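Side-chain contacts in hydroxyindole o-methyltransferase (Homo sapiens, PDB 4A6D), which catalyses the last step of melatonin synthesis, transferring a methyl group from S-adenosylmethionine to the hydroxyl of N-acetylserotonin, and acts as a homodimer: residues A[59-62]-A[63-67]; A[87-90]-A[91-95]; A[213-216]-A[217-221]; A[284-287]-A[288-292]; A[310-314]-A[315-319]. All coordinates share one frame; numbering follows the deposited sequence.

Contact 1: A[59-62]-A[63-67]; sequences GTEL and LLDIC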
loop_
_atom_site.group_PDB
_atom_site.type_symbol
_atom_site.label_atom_id
_atom_site.label_comp_id
_atom_site.label_asym_id
_atom_site.label_seq_id
_atom_site.Cartn_x
_atom_site.Cartn_y
_atom_site.Cartn_z
ATOM N N GLY A 59 20.024 0.917 -3.673
ATOM C CA GLY A 59 18.845 0.686 -2.843
ATOM C C GLY A 59 18.660 1.698 -1.737
ATOM O O GLY A 59 17.553 2.220 -1.559
ATOM N N THR A 60 19.750 1.998 -1.000
ATOM C CA THR A 60 19.752 2.967 0.103
ATOM C C THR A 60 19.389 4.361 -0.401
ATOM O O THR A 60 18.517 4.988 0.194
ATOM C CB THR A 60 21.094 2.946 0.850
ATOM O OG1 THR A 60 21.341 1.625 1.328
ATOM C CG2 THR A 60 21.135 3.907 2.006
ATOM N N GLU A 61 20.031 4.824 -1.511
ATOM C CA GLU A 61 19.779 6.141 -2.087
ATOM C C GLU A 61 18.338 6.286 -2.520
ATOM O O GLU A 61 17.712 7.297 -2.210
ATOM C CB GLU A 61 20.734 6.456 -3.240
ATOM C CG GLU A 61 20.719 7.931 -3.609
ATOM C CD GLU A 61 21.164 8.318 -5.007
ATOM O OE1 GLU A 61 20.784 7.630 -5.984
ATOM O OE2 GLU A 61 21.820 9.378 -5.126
ATOM N N LEU A 62 17.792 5.263 -3.183
ATOM C CA LEU A 62 16.395 5.271 -3.600
ATOM C C LEU A 62 15.517 5.432 -2.385
ATOM O O LEU A 62 14.704 6.346 -2.342
ATOM C CB LEU A 62 16.032 3.988 -4.372
ATOM C CG LEU A 62 16.514 3.916 -5.829
ATOM C CD1 LEU A 62 16.199 2.554 -6.438
ATOM C CD2 LEU A 62 15.869 4.994 -6.668
ATOM N N LEU A 63 15.778 4.627 -1.348
ATOM C CA LEU A 63 15.041 4.635 -0.091
ATOM C C LEU A 63 15.105 5.994 0.618
ATOM O O LEU A 63 14.058 6.513 1.006
ATOM C CB LEU A 63 15.552 3.495 0.812
ATOM C CG LEU A 63 14.644 3.034 1.950
ATOM C CD1 LEU A 63 13.671 1.966 1.470
ATOM C CD2 LEU A 63 15.464 2.480 3.090
ATOM N N LEU A 64 16.316 6.561 0.789
ATOM C CA LEU A 64 16.522 7.855 1.456
ATOM C C LEU A 64 15.856 8.984 0.660
ATOM O O LEU A 64 15.165 9.817 1.249
ATOM C CB LEU A 64 18.026 8.172 1.628
ATOM C CG LEU A 64 18.847 7.299 2.595
ATOM C CD1 LEU A 64 20.333 7.529 2.379
ATOM C CD2 LEU A 64 18.475 7.561 4.065
ATOM N N ASP A 65 16.051 8.995 -0.680
ATOM C CA ASP A 65 15.469 10.014 -1.554
ATOM C C ASP A 65 13.955 9.992 -1.533
ATOM O O ASP A 65 13.342 11.060 -1.453
ATOM C CB ASP A 65 16.039 9.952 -2.973
ATOM C CG ASP A 65 17.483 10.421 -3.093
ATOM O OD1 ASP A 65 17.958 11.134 -2.171
ATOM O OD2 ASP A 65 18.130 10.102 -4.129
ATOM N N ILE A 66 13.343 8.795 -1.523
ATOM C CA ILE A 66 11.884 8.694 -1.411
ATOM C C ILE A 66 11.445 9.256 -0.032
ATOM O O ILE A 66 10.501 10.040 0.013
ATOM C CB ILE A 66 11.364 7.268 -1.703
ATOM C CG1 ILE A 66 11.627 6.912 -3.176
ATOM C CG2 ILE A 66 9.871 7.123 -1.363
ATOM C CD1 ILE A 66 11.788 5.499 -3.501
ATOM N N CYS A 67 12.187 8.930 1.053
ATOM C CA CYS A 67 11.909 9.397 2.424
ATOM C C CYS A 67 11.922 10.928 2.511
ATOM O O CYS A 67 11.075 11.501 3.202
ATOM C CB CYS A 67 12.868 8.764 3.430
ATOM S SG CYS A 67 12.487 7.034 3.835
#

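Contact 2: A[87-90]-A[91-95]; sequences TELS and SDYLT. With SO4 (sulfate ion), chain G.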
loop_
_atom_site.group_PDB
_atom_site.type_symbol
_atom_site.label_atom_id
_atom_site.label_comp_id
_atom_site.label_asym_id
_atom_site.label_seq_id
_atom_site.Cartn_x
_atom_site.Cartn_y
_atom_site.Cartn_z
ATOM N N THR A 87 13.563 14.257 10.689
ATOM C CA THR A 87 12.557 15.316 10.806
ATOM C C THR A 87 12.000 15.265 12.242
ATOM O O THR A 87 12.461 14.453 13.054
ATOM C CB THR A 87 11.408 15.054 9.821
ATOM O OG1 THR A 87 10.967 13.699 9.970
ATOM C CG2 THR A 87 11.773 15.371 8.388
ATOM N N GLU A 88 10.986 16.098 12.548
ATOM C CA GLU A 88 10.336 16.069 13.861
ATOM C C GLU A 88 9.536 14.776 13.923
ATOM O O GLU A 88 9.594 14.072 14.925
ATOM C CB GLU A 88 9.423 17.289 14.061
ATOM C CG GLU A 88 10.174 18.547 14.471
ATOM C CD GLU A 88 10.320 18.815 15.959
ATOM O OE1 GLU A 88 10.042 17.906 16.777
ATOM O OE2 GLU A 88 10.732 19.947 16.305
ATOM N N LEU A 89 8.888 14.423 12.788
ATOM C CA LEU A 89 8.087 13.216 12.566
ATOM C C LEU A 89 8.873 11.937 12.892
ATOM O O LEU A 89 8.410 11.131 13.687
ATOM C CB LEU A 89 7.629 13.194 11.077
ATOM C CG LEU A 89 6.404 12.340 10.718
ATOM C CD1 LEU A 89 5.791 12.798 9.412
ATOM C CD2 LEU A 89 6.738 10.864 10.653
ATOM N N SER A 90 10.017 11.729 12.225
ATOM C CA SER A 90 10.843 10.534 12.370
ATOM C C SER A 90 11.516 10.424 13.717
ATOM O O SER A 90 11.645 9.322 14.238
ATOM C CB SER A 90 11.840 10.389 11.218
ATOM O OG SER A 90 12.643 11.539 11.010
ATOM N N SER A 91 11.932 11.560 14.291
ATOM C CA SER A 91 12.560 11.584 15.610
ATOM C C SER A 91 11.533 11.130 16.670
ATOM O O SER A 91 11.815 10.231 17.467
ATOM C CB SER A 91 13.087 12.985 15.912
ATOM O OG SER A 91 13.483 13.116 17.267
ATOM N N ASP A 92 10.321 11.703 16.610
ATOM C CA ASP A 92 9.236 11.417 17.537
ATOM C C ASP A 92 8.553 10.072 17.322
ATOM O O ASP A 92 8.147 9.453 18.309
ATOM C CB ASP A 92 8.179 12.545 17.510
ATOM C CG ASP A 92 8.666 13.961 17.800
ATOM O OD1 ASP A 92 9.749 14.109 18.416
ATOM O OD2 ASP A 92 7.976 14.920 17.392
ATOM N N TYR A 93 8.360 9.629 16.064
ATOM C CA TYR A 93 7.593 8.397 15.845
ATOM C C TYR A 93 8.324 7.233 15.253
ATOM O O TYR A 93 7.739 6.156 15.157
ATOM C CB TYR A 93 6.336 8.682 15.002
ATOM C CG TYR A 93 5.448 9.782 15.542
ATOM C CD1 TYR A 93 4.720 9.606 16.719
ATOM C CD2 TYR A 93 5.320 10.995 14.869
ATOM C CE1 TYR A 93 3.929 10.633 17.242
ATOM C CE2 TYR A 93 4.519 12.021 15.374
ATOM C CZ TYR A 93 3.821 11.833 16.560
ATOM O OH TYR A 93 3.029 12.839 17.056
ATOM N N LEU A 94 9.566 7.439 14.801
ATOM C CA LEU A 94 10.320 6.416 14.084
ATOM C C LEU A 94 11.675 6.030 14.689
ATOM O O LEU A 94 12.370 5.199 14.104
ATOM C CB LEU A 94 10.448 6.810 12.578
ATOM C CG LEU A 94 9.131 7.119 11.836
ATOM C CD1 LEU A 94 9.390 7.659 10.439
ATOM C CD2 LEU A 94 8.272 5.891 11.720
ATOM N N THR A 95 12.053 6.610 15.845
ATOM C CA THR A 95 13.287 6.238 16.560
ATOM C C THR A 95 12.897 5.379 17.767
ATOM O O THR A 95 11.897 5.670 18.433
ATOM C CB THR A 95 14.182 7.447 16.929
ATOM O OG1 THR A 95 13.585 8.216 17.975
ATOM C CG2 THR A 95 14.550 8.329 15.713
HETATM S S SO4 G . 11.310 19.328 10.490
HETATM O O1 SO4 G . 10.992 20.279 11.571
HETATM O O2 SO4 G . 12.591 18.697 10.770
HETATM O O3 SO4 G . 10.267 18.291 10.432
HETATM O O4 SO4 G . 11.382 20.043 9.206
#

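Contact 3: A[213-216]-A[217-221]; sequences EVVW and TAKQH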
loop_
_atom_site.group_PDB
_atom_site.type_symbol
_atom_site.label_atom_id
_atom_site.label_comp_id
_atom_site.label_asym_id
_atom_site.label_seq_id
_atom_site.Cartn_x
_atom_site.Cartn_y
_atom_site.Cartn_z
ATOM N N GLU A 213 0.573 -17.245 28.024
ATOM C CA GLU A 213 1.704 -16.990 27.137
ATOM C C GLU A 213 2.052 -15.486 27.057
ATOM O O GLU A 213 3.234 -15.131 26.950
ATOM C CB GLU A 213 1.396 -17.545 25.727
ATOM C CG GLU A 213 1.079 -19.040 25.705
ATOM C CD GLU A 213 -0.386 -19.450 25.765
ATOM O OE1 GLU A 213 -1.114 -19.012 26.693
ATOM O OE2 GLU A 213 -0.796 -20.246 24.889
ATOM N N VAL A 214 1.014 -14.610 27.095
ATOM C CA VAL A 214 1.184 -13.159 27.045
ATOM C C VAL A 214 1.721 -12.653 28.386
ATOM O O VAL A 214 2.689 -11.900 28.410
ATOM C CB VAL A 214 -0.102 -12.422 26.564
ATOM C CG1 VAL A 214 -0.023 -10.913 26.805
ATOM C CG2 VAL A 214 -0.371 -12.716 25.089
ATOM N N VAL A 215 1.135 -13.113 29.488
ATOM C CA VAL A 215 1.537 -12.737 30.849
ATOM C C VAL A 215 3.034 -13.057 31.109
ATOM O O VAL A 215 3.763 -12.194 31.614
ATOM C CB VAL A 215 0.557 -13.338 31.895
ATOM C CG1 VAL A 215 1.053 -13.148 33.330
ATOM C CG2 VAL A 215 -0.845 -12.744 31.721
ATOM N N TRP A 216 3.494 -14.256 30.669
ATOM C CA TRP A 216 4.868 -14.733 30.824
ATOM C C TRP A 216 5.805 -13.847 30.033
ATOM O O TRP A 216 6.770 -13.344 30.604
ATOM C CB TRP A 216 4.974 -16.220 30.441
ATOM C CG TRP A 216 6.332 -16.849 30.622
ATOM C CD1 TRP A 216 7.276 -17.045 29.656
ATOM C CD2 TRP A 216 6.858 -17.440 31.823
ATOM N NE1 TRP A 216 8.360 -17.717 30.179
ATOM C CE2 TRP A 216 8.139 -17.953 31.511
ATOM C CE3 TRP A 216 6.371 -17.587 33.137
ATOM C CZ2 TRP A 216 8.944 -18.597 32.467
ATOM C CZ3 TRP A 216 7.163 -18.241 34.080
ATOM C CH2 TRP A 216 8.436 -18.726 33.746
ATOM N N THR A 217 5.469 -13.577 28.753
ATOM C CA THR A 217 6.233 -12.696 27.856
ATOM C C THR A 217 6.304 -11.261 28.417
ATOM O O THR A 217 7.374 -10.647 28.376
ATOM C CB THR A 217 5.645 -12.735 26.433
ATOM O OG1 THR A 217 5.609 -14.080 25.971
ATOM C CG2 THR A 217 6.430 -11.900 25.452
ATOM N N ALA A 218 5.170 -10.742 28.939
ATOM C CA ALA A 218 5.076 -9.406 29.533
ATOM C C ALA A 218 6.050 -9.242 30.704
ATOM O O ALA A 218 6.780 -8.254 30.751
ATOM C CB ALA A 218 3.650 -9.114 29.980
ATOM N N LYS A 219 6.108 -10.238 31.606
ATOM C CA LYS A 219 7.003 -10.218 32.766
ATOM C C LYS A 219 8.474 -10.413 32.378
ATOM O O LYS A 219 9.351 -9.819 33.001
ATOM C CB LYS A 219 6.542 -11.229 33.823
ATOM C CG LYS A 219 5.171 -10.879 34.393
ATOM C CD LYS A 219 4.635 -11.924 35.358
ATOM C CE LYS A 219 4.752 -11.491 36.799
ATOM N NZ LYS A 219 3.836 -10.364 37.125
ATOM N N GLN A 220 8.733 -11.197 31.322
ATOM C CA GLN A 220 10.083 -11.486 30.828
ATOM C C GLN A 220 10.720 -10.363 30.002
ATOM O O GLN A 220 11.947 -10.273 29.966
ATOM C CB GLN A 220 10.093 -12.781 30.002
ATOM C CG GLN A 220 10.040 -14.063 30.832
ATOM C CD GLN A 220 10.369 -15.307 30.029
ATOM O OE1 GLN A 220 10.915 -16.282 30.559
ATOM N NE2 GLN A 220 10.017 -15.330 28.740
ATOM N N HIS A 221 9.909 -9.539 29.317
ATOM C CA HIS A 221 10.424 -8.480 28.440
ATOM C C HIS A 221 10.106 -7.021 28.828
ATOM O O HIS A 221 10.646 -6.103 28.205
ATOM C CB HIS A 221 10.069 -8.785 26.973
ATOM C CG HIS A 221 10.741 -10.022 26.447
ATOM N ND1 HIS A 221 10.254 -11.289 26.731
ATOM C CD2 HIS A 221 11.857 -10.145 25.694
ATOM C CE1 HIS A 221 11.079 -12.133 26.135
ATOM N NE2 HIS A 221 12.059 -11.494 25.502
#

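Contact 4: A[284-287]-A[288-292]; sequences SLLD and EDRRG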
loop_
_atom_site.group_PDB
_atom_site.type_symbol
_atom_site.label_atom_id
_atom_site.label_comp_id
_atom_site.label_asym_id
_atom_site.label_seq_id
_atom_site.Cartn_x
_atom_site.Cartn_y
_atom_site.Cartn_z
ATOM N N SER A 284 -12.082 2.339 18.168
ATOM C CA SER A 284 -12.199 3.388 17.161
ATOM C C SER A 284 -13.643 3.332 16.683
ATOM O O SER A 284 -14.071 2.368 16.037
ATOM C CB SER A 284 -11.240 3.143 15.986
ATOM O OG SER A 284 -11.067 4.375 15.299
ATOM N N LEU A 285 -14.392 4.347 17.016
ATOM C CA LEU A 285 -15.814 4.397 16.713
ATOM C C LEU A 285 -16.114 4.726 15.273
ATOM O O LEU A 285 -15.547 5.662 14.714
ATOM C CB LEU A 285 -16.551 5.372 17.668
ATOM C CG LEU A 285 -16.599 4.983 19.154
ATOM C CD1 LEU A 285 -17.208 6.106 19.991
ATOM C CD2 LEU A 285 -17.375 3.698 19.365
ATOM N N LEU A 286 -17.013 3.946 14.673
ATOM C CA LEU A 286 -17.456 4.186 13.303
ATOM C C LEU A 286 -18.552 5.239 13.326
ATOM O O LEU A 286 -19.380 5.217 14.237
ATOM C CB LEU A 286 -18.030 2.895 12.691
ATOM C CG LEU A 286 -17.156 2.100 11.754
ATOM C CD1 LEU A 286 -17.948 0.972 11.186
ATOM C CD2 LEU A 286 -16.620 2.938 10.586
ATOM N N ASP A 287 -18.608 6.136 12.316
ATOM C CA ASP A 287 -19.710 7.123 12.274
ATOM C C ASP A 287 -21.008 6.288 12.175
ATOM O O ASP A 287 -20.973 5.196 11.605
ATOM C CB ASP A 287 -19.616 8.038 11.011
ATOM C CG ASP A 287 -18.451 9.032 10.901
ATOM O OD1 ASP A 287 -17.795 9.296 11.924
ATOM O OD2 ASP A 287 -18.199 9.552 9.760
ATOM N N GLU A 288 -22.130 6.796 12.667
ATOM C CA GLU A 288 -23.410 6.088 12.578
ATOM C C GLU A 288 -23.837 5.561 11.194
ATOM O O GLU A 288 -24.496 4.522 11.129
ATOM C CB GLU A 288 -24.527 6.886 13.235
ATOM C CG GLU A 288 -24.497 6.843 14.760
ATOM C CD GLU A 288 -24.707 5.502 15.427
ATOM O OE1 GLU A 288 -25.231 4.571 14.772
ATOM O OE2 GLU A 288 -24.358 5.391 16.623
ATOM N N ASP A 289 -23.473 6.261 10.103
ATOM C CA ASP A 289 -23.780 5.829 8.731
ATOM C C ASP A 289 -22.793 4.758 8.210
ATOM O O ASP A 289 -22.957 4.271 7.087
ATOM C CB ASP A 289 -23.915 7.023 7.749
ATOM C CG ASP A 289 -22.736 7.979 7.551
ATOM O OD1 ASP A 289 -21.589 7.592 7.854
ATOM O OD2 ASP A 289 -22.957 9.088 7.016
ATOM N N ARG A 290 -21.788 4.381 9.055
ATOM C CA ARG A 290 -20.713 3.423 8.767
ATOM C C ARG A 290 -19.812 3.893 7.617
ATOM O O ARG A 290 -18.927 3.163 7.173
ATOM C CB ARG A 290 -21.232 1.968 8.582
ATOM C CG ARG A 290 -22.071 1.466 9.763
ATOM C CD ARG A 290 -22.298 -0.032 9.743
ATOM N NE ARG A 290 -23.175 -0.442 8.648
ATOM C CZ ARG A 290 -24.500 -0.507 8.728
ATOM N NH1 ARG A 290 -25.120 -0.186 9.860
ATOM N NH2 ARG A 290 -25.215 -0.885 7.678
ATOM N N ARG A 291 -19.993 5.151 7.195
ATOM C CA ARG A 291 -19.245 5.738 6.097
ATOM C C ARG A 291 -18.054 6.629 6.479
ATOM O O ARG A 291 -17.598 7.431 5.689
ATOM C CB ARG A 291 -20.187 6.385 5.079
ATOM C CG ARG A 291 -19.829 5.939 3.648
ATOM C CD ARG A 291 -20.976 6.114 2.675
ATOM N NE ARG A 291 -22.101 5.225 2.984
ATOM C CZ ARG A 291 -23.220 5.602 3.595
ATOM N NH1 ARG A 291 -23.379 6.859 3.988
ATOM N NH2 ARG A 291 -24.190 4.728 3.807
ATOM N N GLY A 292 -17.515 6.426 7.661
ATOM C CA GLY A 292 -16.341 7.153 8.108
ATOM C C GLY A 292 -16.108 6.937 9.584
ATOM O O GLY A 292 -16.982 6.423 10.281
#

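Contact 5: A[310-314]-A[315-319]; sequences QERTP and THYHM. With ZN (zinc ion), chain C; SO4 (sulfate ion), chain E.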
loop_
_atom_site.group_PDB
_atom_site.type_symbol
_atom_site.label_atom_id
_atom_site.label_comp_id
_atom_site.label_asym_id
_atom_site.label_seq_id
_atom_site.Cartn_x
_atom_site.Cartn_y
_atom_site.Cartn_z
ATOM N N GLN A 310 -15.120 -6.717 13.482
ATOM C CA GLN A 310 -15.413 -5.524 12.693
ATOM C C GLN A 310 -15.291 -4.354 13.632
ATOM O O GLN A 310 -15.265 -4.541 14.860
ATOM C CB GLN A 310 -16.898 -5.592 12.207
ATOM C CG GLN A 310 -17.899 -5.844 13.353
ATOM C CD GLN A 310 -19.372 -5.985 13.013
ATOM O OE1 GLN A 310 -20.054 -6.924 13.488
ATOM N NE2 GLN A 310 -19.937 -4.979 12.349
ATOM N N GLU A 311 -15.263 -3.147 13.073
ATOM C CA GLU A 311 -15.353 -1.941 13.886
ATOM C C GLU A 311 -16.861 -1.656 14.025
ATOM O O GLU A 311 -17.659 -2.179 13.240
ATOM C CB GLU A 311 -14.545 -0.766 13.295
ATOM C CG GLU A 311 -13.033 -1.019 13.260
ATOM C CD GLU A 311 -12.318 -1.374 14.553
ATOM O OE1 GLU A 311 -12.745 -0.907 15.636
ATOM O OE2 GLU A 311 -11.327 -2.133 14.481
ATOM N N ARG A 312 -17.273 -0.948 15.073
ATOM C CA ARG A 312 -18.714 -0.727 15.277
ATOM C C ARG A 312 -19.043 0.713 15.561
ATOM O O ARG A 312 -18.165 1.472 15.962
ATOM C CB ARG A 312 -19.273 -1.661 16.397
ATOM C CG ARG A 312 -19.107 -3.173 16.115
ATOM C CD ARG A 312 -19.334 -4.000 17.371
ATOM N NE ARG A 312 -19.545 -5.425 17.117
ATOM C CZ ARG A 312 -18.610 -6.369 17.226
ATOM N NH1 ARG A 312 -17.357 -6.045 17.525
ATOM N NH2 ARG A 312 -18.919 -7.639 17.034
ATOM N N THR A 313 -20.322 1.080 15.367
ATOM C CA THR A 313 -20.894 2.400 15.670
ATOM C C THR A 313 -21.253 2.489 17.151
ATOM O O THR A 313 -21.515 1.448 17.790
ATOM C CB THR A 313 -22.172 2.678 14.823
ATOM O OG1 THR A 313 -23.237 1.828 15.249
ATOM C CG2 THR A 313 -21.929 2.588 13.283
ATOM N N PRO A 314 -21.365 3.734 17.705
ATOM C CA PRO A 314 -21.779 3.882 19.111
ATOM C C PRO A 314 -23.069 3.122 19.476
ATOM O O PRO A 314 -23.152 2.472 20.537
ATOM C CB PRO A 314 -21.956 5.391 19.240
ATOM C CG PRO A 314 -20.984 5.948 18.300
ATOM C CD PRO A 314 -21.096 5.061 17.104
ATOM N N THR A 315 -24.071 3.186 18.577
ATOM C CA THR A 315 -25.361 2.509 18.734
ATOM C C THR A 315 -25.158 0.974 18.825
ATOM O O THR A 315 -25.812 0.315 19.634
ATOM C CB THR A 315 -26.275 2.942 17.578
ATOM O OG1 THR A 315 -26.619 4.322 17.747
ATOM C CG2 THR A 315 -27.531 2.137 17.491
ATOM N N HIS A 316 -24.244 0.421 17.984
ATOM C CA HIS A 316 -23.939 -1.006 17.961
ATOM C C HIS A 316 -23.339 -1.450 19.294
ATOM O O HIS A 316 -23.802 -2.445 19.857
ATOM C CB HIS A 316 -23.037 -1.351 16.778
ATOM C CG HIS A 316 -22.971 -2.818 16.440
ATOM N ND1 HIS A 316 -22.403 -3.250 15.256
ATOM C CD2 HIS A 316 -23.390 -3.904 17.145
ATOM C CE1 HIS A 316 -22.503 -4.569 15.270
ATOM N NE2 HIS A 316 -23.086 -5.005 16.392
ATOM N N TYR A 317 -22.372 -0.680 19.836
ATOM C CA TYR A 317 -21.764 -0.943 21.152
ATOM C C TYR A 317 -22.804 -0.800 22.239
ATOM O O TYR A 317 -22.786 -1.586 23.182
ATOM C CB TYR A 317 -20.567 -0.033 21.437
ATOM C CG TYR A 317 -19.303 -0.434 20.698
ATOM C CD1 TYR A 317 -18.619 -1.602 21.025
ATOM C CD2 TYR A 317 -18.779 0.366 19.682
ATOM C CE1 TYR A 317 -17.436 -1.954 20.379
ATOM C CE2 TYR A 317 -17.593 0.024 19.027
ATOM C CZ TYR A 317 -16.924 -1.135 19.384
ATOM O OH TYR A 317 -15.767 -1.496 18.742
ATOM N N HIS A 318 -23.776 0.116 22.046
ATOM C CA HIS A 318 -24.895 0.319 22.960
ATOM C C HIS A 318 -25.802 -0.900 22.987
ATOM O O HIS A 318 -26.127 -1.326 24.078
ATOM C CB HIS A 318 -25.692 1.607 22.618
ATOM C CG HIS A 318 -26.605 2.071 23.716
ATOM N ND1 HIS A 318 -27.321 3.260 23.608
ATOM C CD2 HIS A 318 -26.876 1.514 24.920
ATOM C CE1 HIS A 318 -27.996 3.384 24.738
ATOM N NE2 HIS A 318 -27.768 2.354 25.559
ATOM N N MET A 319 -26.210 -1.460 21.806
ATOM C CA MET A 319 -27.078 -2.636 21.804
ATOM C C MET A 319 -26.368 -3.758 22.562
ATOM O O MET A 319 -26.985 -4.330 23.465
ATOM C CB MET A 319 -27.492 -3.067 20.382
ATOM C CG MET A 319 -28.219 -1.974 19.614
ATOM S SD MET A 319 -29.795 -2.436 18.847
ATOM C CE MET A 319 -29.464 -1.950 17.102
HETATM ZN ZN ZN C . -30.691 -2.594 20.822
HETATM S S SO4 E . -29.052 3.209 28.930
HETATM O O1 SO4 E . -29.391 4.478 28.268
HETATM O O2 SO4 E . -27.603 3.057 28.882
HETATM O O3 SO4 E . -29.533 3.163 30.340
HETATM O O4 SO4 E . -29.670 2.093 28.188
HETATM O O HOH W 1 -16.142 -3.672 17.532
HETATM O O HOH W 2 -15.014 -0.020 16.617
HETATM O O HOH W 3 -21.793 -1.194 13.622
#

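Contact 1: A[59-62]-A[63-67]
The carboxylates of Glu61 and Asp65, one turn apart, have planes turned 41° against each other. Asp65 OD2 is the nearest oxygen to Glu61, lying 3.4 Å from its CG and 3.9 Å from its OE2, so it meets the methylene as well as the charge. Glu61 sends CG anti to its backbone N (chi1 -166°) and runs on extended, whereas Asp65 CG sits beside its own N (chi1 -71°) and folds back along the turn. Two acids this close would probably repel, but both charges have mates: Glu61 OE2 forms a salt bridge with Arg290 of the second subunit, and Asp65 OD1 one with Arg291 of the second subunit as well as a hydrogen bond with Tyr84 OH. All of this rides on helix 57-69 of the dimerisation domain, a helix-turn-helix type of fold, in which Leu64 N donates to Thr60 O (2.8 Å) and Ile66 N to Leu62 O (2.9 Å) in regular i to i+4 fashion. On another flank of the helix the contacts are mostly apolar. Thr60 CG2 lies alongside Leu64 CD1 at 3.7 Å, both resting on helix 46-53, while Thr60 OG1 bonds to Ser56 O. Ile66 CD1 reaches back over Leu62 O at 3.3 Å, and these two residues pack on Gln297 and Ser300 of the second subunit, respectively.

Contact 2: A[87-90]-A[91-95]
Leu89, Tyr93 and Leu94 meet in a local apolar contact, about one turn apart, on the short helix 88-94 that follows strand 81-86 in the dimerisation domain. Leu89 CD2 lies 4.2 Å from Leu94 CD1 and 4.5 Å from Tyr93 CD2, a patch completed by Leu12 of the second subunit; Tyr93 OH bonds to Asp6 of that subunit. On the acidic side Glu88 OE1 comes within 3.7 Å of Asp92 OD2, the carboxylate planes 60° apart, while Asp92 CB sits over the centre of the Tyr93 ring. A glycine in place of Asp92 would lose that methylene and the carboxylate beside Glu88, and would probably leave the tyrosine ring less well held on that face. A sulfate ion, probably from the crystallisation liquor, accepts from Glu88 N (3.1 Å). Thr87 OG1 and Ser90 OG both hydrogen-bond to Leu72 O, and Ser90 OG also to Asn86 OD1. Thr87 OG1 accepts from Ser90 N at 3.1 Å, and Ser90 OG from Thr87 N at 2.9 Å: a capping box at the helix N-terminus.

Contact 3: A[213-216]-A[217-221]
Glu213 O is gripped twice by Thr217: OG1 donates from 2.8 Å, nearly in line with the carbonyl, and N from 3.3 Å, well above the carbonyl plane. The hydroxyl reaches it because OG1 lies beside its own backbone N (chi1 -56°), facing back down the helix, and the hydroxyl bond holds the threonine in this rotamer. On the exposed side Trp216 and Gln220 meet one turn apart. Gln220 CG lies over the face of the indole in a CH-pi contact, 4.3 Å from the centroid of the five-membered ring, and the amide is inclined 50° to the ring plane. Gln220 OE1 is only 3.0 Å from Trp216 NE1, but the angle is too poor for a hydrogen bond, so the pair meets by the CH-pi contact and by the amide lying against the NE1 side of the indole. Further on, His221 ND1 makes a weak bond to Thr217 O at 3.4 Å, the oxygen lying in the plane of the imidazole. Inward, Val214 touches the bound S-adenosylmethionine, while Val215 and Ala218 pack on Phe232 of strand 230-234. Helix 212-221 thus joins the parallel neighbours 205-210 and 230-234 as the helix of a beta-alpha-beta crossover, in the Rossmann-like fold of class I methyltransferases.

Contact 4: A[284-287]-A[288-292]
Asp287 and Gly292 close the tight end of this loop: Asp287 N donates to Gly292 O at 2.6 Å. The Asp287 carboxylate lies against the same glycine, but OD1 and OD2, each 3.4 Å from Gly292 O, are acceptors facing an acceptor, and the hold comes from the backbone N. A beta carbon on Gly292 would come to about 2.8 Å from Asp287 OD2, so the glycine suits its place. Leu286 CD2 adds a buried contact to Gly292 O at 3.5 Å. Between them the chain makes a type I beta turn, Arg290 N bonding to Asp287 O (2.8 Å). The outer side is looser within the loop itself. Here Asp289 OD1 accepts from Arg291 N at 3.0 Å in an Asx turn, and its OD2 makes only a long salt bridge, 3.8 Å, to Arg291 NH1. Glu288 turns to Thr315 of its own chain. With the loop's own ion pair so long, Arg290 and Arg291 probably owe most of their charge pairing to Glu61 and Asp65, respectively, of the second subunit.

Contact 5: A[310-314]-A[315-319]
Arg312 and His316 cross obliquely, the arginine's extended chain laid over the imidazole: its CD stands 3.8 Å from the ring centroid, only 7° off the normal. Further out, the guanidinium is turned 75° to that ring, with His316 NE2 near its plane at the edge. At the base of the same chain, Arg312 CB rests on a face of Tyr317, 3.9 Å from the ring centroid, so one arginine serves two aromatic rings. Asp259 ties the pair together, its OD1 forming a salt bridge with Arg312 NH2 and its OD2 a hydrogen bond with His316 NE2. An alanine in place of His316 would probably leave the aliphatic part of Arg312 without the ring it lies on, and Asp259 OD2 without its mate. Thr313 caps the helix, OG1 accepting from His316 N at 3.2 Å. A water donates to Glu311 OE1 and accepts from Tyr317 OH at 2.7 Å; Glu311 OE2 bonds to His255, the inferred proton donor/acceptor of the active site. Helix 314-324 starts here, with Tyr317 against strand 278-283, Arg312 against helix 259-272 and Glu311 against helix 294-305.

Contact 1 is buried, whereas contacts 2 to 5 are partly exposed. Contacts 1 and 2 belong to the dimerisation domain; contacts 3, 4 and 5 belong to the methyltransferase domain. Contacts 1 and 4 meet across the dimer, Glu61 and Asp65 of one subunit forming salt bridges with Arg290 and Arg291 of the other. Contacts 4 and 5 touch directly, Leu286 bonding to Arg312 and Glu288 to Thr315, while contact 3 lies across the chain's centre from contact 4, beside the cofactor. The chemistry follows place: apolar side chains and interface-paired acids in contact 1, helix capping in contacts 2 and 5, a tryptophan-glutamine pair on an exposed helix face in contact 3, a charged turn in contact 4.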